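Local coordinates for protein putative short-chain dehydrogenase/reductase (Corynebacterium glutamicum, PDB 3E9N) that is a putative NAD(P)-dependent oxidoreductase of the short-chain dehydrogenase/reductase family, possibly with acetoacetyl-CoA reductase activity, at residues V128-N132 with K150-L156. Residue numbers count along the deposited sequence, not the author numbering.
Sequences VIYIN and KHALRGL
Strand 128-131, extended and parallel to its neighbours in the Rossmann-type sheet, runs nearly antiparallel (167°) to helical segment 150-156, their axes 9.8 Å apart, in a beta-alpha-beta crossover that leads on to strand 170-176. The segments converge at the strand's C-terminal end, where the CA atoms of Asn132 and Lys150 are 5.9 Å apart. Asn132 takes chi1 t with chi2 near -9°, so that its ND2 donates a hydrogen bond to Lys150 O (2.9 Å, 161°), an oxygen that also accepts Arg154 N within the helix. Asn132 OD1 lies 3.3 Å from Leu153 CD2. Two residues back, on the same side of the strand, Tyr130 (chi1 m, chi2 -86°) points toward the helix; its CD1 meets Leu153 CD1 at 3.6 Å and its CE1 Leu156 CD2 at 4.5 Å. Both leucines are t,p, about one helical turn apart. Lys150, the lysine of the YxxxK motif of SDR enzymes (in relatives, part of the active site), has chi1 p and its amine leads away from the strand. Between these segments, apolar contacts of Tyr130 are joined by a single hydrogen bond, which fixes the strand's end beside the backbone of the motif lysine and not its amine.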
ATOM      1  N   VAL A 128     -10.674   0.571 -19.815  1.00 31.96           N
ATOM      2  CA  VAL A 128      -9.251   0.688 -20.059  1.00 32.54           C
ATOM      3  C   VAL A 128      -8.540  -0.245 -19.073  1.00 32.93           C
ATOM      4  O   VAL A 128      -8.693  -0.133 -17.864  1.00 32.67           O
ATOM      5  CB  VAL A 128      -8.722   2.177 -19.896  1.00 32.66           C
ATOM      6  CG1 VAL A 128      -7.189   2.257 -20.154  1.00 32.50           C
ATOM      7  CG2 VAL A 128      -9.419   3.091 -20.848  1.00 31.25           C
ATOM      8  N   ILE A 129      -7.779  -1.192 -19.594  1.00 33.27           N
ATOM      9  CA  ILE A 129      -7.117  -2.115 -18.737  1.00 33.48           C
ATOM     10  C   ILE A 129      -5.620  -2.000 -18.913  1.00 33.54           C
ATOM     11  O   ILE A 129      -5.137  -2.067 -20.037  1.00 34.84           O
ATOM     12  CB  ILE A 129      -7.569  -3.545 -19.011  1.00 34.13           C
ATOM     13  CG1 ILE A 129      -9.062  -3.678 -18.662  1.00 34.65           C
ATOM     14  CG2 ILE A 129      -6.725  -4.515 -18.159  1.00 32.39           C
ATOM     15  CD1 ILE A 129      -9.804  -4.676 -19.485  1.00 35.96           C
ATOM     16  N   TYR A 130      -4.892  -1.807 -17.815  1.00 33.08           N
ATOM     17  CA  TYR A 130      -3.411  -1.770 -17.841  1.00 32.26           C
ATOM     18  C   TYR A 130      -2.854  -3.098 -17.360  1.00 32.58           C
ATOM     19  O   TYR A 130      -3.389  -3.660 -16.384  1.00 31.85           O
ATOM     20  CB  TYR A 130      -2.897  -0.653 -16.942  1.00 32.38           C
ATOM     21  CG  TYR A 130      -3.427   0.744 -17.261  1.00 33.64           C
ATOM     22  CD1 TYR A 130      -2.820   1.533 -18.206  1.00 35.19           C
ATOM     23  CD2 TYR A 130      -4.531   1.280 -16.572  1.00 35.80           C
ATOM     24  CE1 TYR A 130      -3.310   2.822 -18.470  1.00 38.42           C
ATOM     25  CE2 TYR A 130      -5.024   2.552 -16.825  1.00 34.67           C
ATOM     26  CZ  TYR A 130      -4.410   3.315 -17.761  1.00 38.25           C
ATOM     27  OH  TYR A 130      -4.906   4.568 -18.066  1.00 42.38           O
ATOM     28  N   ILE A 131      -1.845  -3.641 -18.061  1.00 32.77           N
ATOM     29  CA  ILE A 131      -1.150  -4.816 -17.589  1.00 33.97           C
ATOM     30  C   ILE A 131       0.101  -4.321 -16.963  1.00 36.05           C
ATOM     31  O   ILE A 131       0.967  -3.806 -17.663  1.00 36.55           O
ATOM     32  CB  ILE A 131      -0.717  -5.754 -18.690  1.00 34.27           C
ATOM     33  CG1 ILE A 131      -1.871  -6.049 -19.631  1.00 36.24           C
ATOM     34  CG2 ILE A 131      -0.233  -7.088 -18.093  1.00 32.43           C
ATOM     35  CD1 ILE A 131      -2.827  -6.966 -19.070  1.00 40.52           C
ATOM     36  N   ASN A 132       0.199  -4.470 -15.645  1.00 37.46           N
ATOM     37  CA  ASN A 132       1.326  -3.939 -14.846  1.00 39.41           C
ATOM     38  C   ASN A 132       2.366  -5.011 -14.433  1.00 39.73           C
ATOM     39  O   ASN A 132       3.176  -5.435 -15.272  1.00 41.08           O
ATOM     40  CB  ASN A 132       0.788  -3.229 -13.572  1.00 39.42           C
ATOM     41  CG  ASN A 132       1.754  -2.210 -13.013  1.00 40.82           C
ATOM     42  OD1 ASN A 132       2.919  -2.118 -13.449  1.00 43.70           O
ATOM     43  ND2 ASN A 132       1.275  -1.412 -12.055  1.00 43.20           N
ATOM     44  N   LYS A 150       6.620   0.320 -12.767  1.00 38.22           N
ATOM     45  CA  LYS A 150       5.383  -0.359 -12.379  1.00 38.75           C
ATOM     46  C   LYS A 150       4.642   0.403 -11.286  1.00 38.11           C
ATOM     47  O   LYS A 150       3.410   0.381 -11.268  1.00 37.85           O
ATOM     48  CB  LYS A 150       5.592  -1.818 -12.001  1.00 40.28           C
ATOM     49  CG  LYS A 150       5.985  -2.104 -10.571  1.00 45.01           C
ATOM     50  CD  LYS A 150       5.864  -3.627 -10.239  1.00 53.87           C
ATOM     51  CE  LYS A 150       7.027  -4.517 -10.867  1.00 56.60           C
ATOM     52  NZ  LYS A 150       8.234  -4.878  -9.980  1.00 55.59           N
ATOM     53  N   HIS A 151       5.390   1.086 -10.401  1.00 36.16           N
ATOM     54  CA  HIS A 151       4.759   1.944  -9.419  1.00 35.05           C
ATOM     55  C   HIS A 151       4.177   3.164 -10.107  1.00 33.88           C
ATOM     56  O   HIS A 151       3.050   3.576  -9.786  1.00 33.87           O
ATOM     57  CB  HIS A 151       5.710   2.314  -8.273  1.00 35.60           C
ATOM     58  CG  HIS A 151       5.826   1.238  -7.242  1.00 37.49           C
ATOM     59  ND1 HIS A 151       6.943   0.441  -7.117  1.00 40.19           N
ATOM     60  CD2 HIS A 151       4.923   0.758  -6.352  1.00 40.41           C
ATOM     61  CE1 HIS A 151       6.743  -0.457  -6.164  1.00 41.51           C
ATOM     62  NE2 HIS A 151       5.522  -0.287  -5.686  1.00 41.18           N
ATOM     63  N   ALA A 152       4.885   3.668 -11.121  1.00 31.16           N
ATOM     64  CA  ALA A 152       4.354   4.758 -11.929  1.00 29.83           C
ATOM     65  C   ALA A 152       3.005   4.435 -12.632  1.00 29.46           C
ATOM     66  O   ALA A 152       2.022   5.213 -12.574  1.00 28.77           O
ATOM     67  CB  ALA A 152       5.389   5.188 -12.924  1.00 28.83           C
ATOM     68  N   LEU A 153       2.960   3.270 -13.274  1.00 28.55           N
ATOM     69  CA  LEU A 153       1.843   2.870 -14.090  1.00 28.30           C
ATOM     70  C   LEU A 153       0.638   2.759 -13.165  1.00 28.60           C
ATOM     71  O   LEU A 153      -0.472   3.151 -13.488  1.00 29.34           O
ATOM     72  CB  LEU A 153       2.172   1.540 -14.740  1.00 26.90           C
ATOM     73  CG  LEU A 153       1.027   0.854 -15.461  1.00 30.90           C
ATOM     74  CD1 LEU A 153       0.486   1.709 -16.702  1.00 28.39           C
ATOM     75  CD2 LEU A 153       1.547  -0.469 -15.914  1.00 33.39           C
ATOM     76  N   ARG A 154       0.895   2.296 -11.963  1.00 29.36           N
ATOM     77  CA  ARG A 154      -0.153   2.114 -10.990  1.00 30.53           C
ATOM     78  C   ARG A 154      -0.756   3.421 -10.501  1.00 30.51           C
ATOM     79  O   ARG A 154      -1.980   3.500 -10.372  1.00 31.35           O
ATOM     80  CB  ARG A 154       0.340   1.260  -9.812  1.00 30.22           C
ATOM     81  CG  ARG A 154      -0.741   1.118  -8.715  1.00 32.42           C
ATOM     82  CD  ARG A 154      -1.995   0.363  -9.235  1.00 36.24           C
ATOM     83  NE  ARG A 154      -2.975   0.199  -8.161  1.00 40.15           N
ATOM     84  CZ  ARG A 154      -3.187  -0.956  -7.529  1.00 37.17           C
ATOM     85  NH1 ARG A 154      -4.062  -1.024  -6.550  1.00 35.33           N
ATOM     86  NH2 ARG A 154      -2.543  -2.046  -7.903  1.00 36.51           N
ATOM     87  N   GLY A 155       0.067   4.446 -10.233  1.00 30.10           N
ATOM     88  CA  GLY A 155      -0.486   5.785  -9.892  1.00 30.16           C
ATOM     89  C   GLY A 155      -1.247   6.464 -11.041  1.00 30.85           C
ATOM     90  O   GLY A 155      -2.220   7.212 -10.835  1.00 31.86           O
ATOM     91  N   LEU A 156      -0.771   6.246 -12.253  1.00 30.82           N
ATOM     92  CA  LEU A 156      -1.457   6.679 -13.469  1.00 30.82           C
ATOM     93  C   LEU A 156      -2.858   6.051 -13.501  1.00 31.09           C
ATOM     94  O   LEU A 156      -3.842   6.765 -13.618  1.00 31.07           O
ATOM     95  CB  LEU A 156      -0.666   6.224 -14.737  1.00 30.06           C
ATOM     96  CG  LEU A 156      -1.350   6.386 -16.121  1.00 29.21           C
ATOM     97  CD1 LEU A 156      -1.841   7.796 -16.377  1.00 25.94           C
ATOM     98  CD2 LEU A 156      -0.424   5.976 -17.227  1.00 29.15           C
TER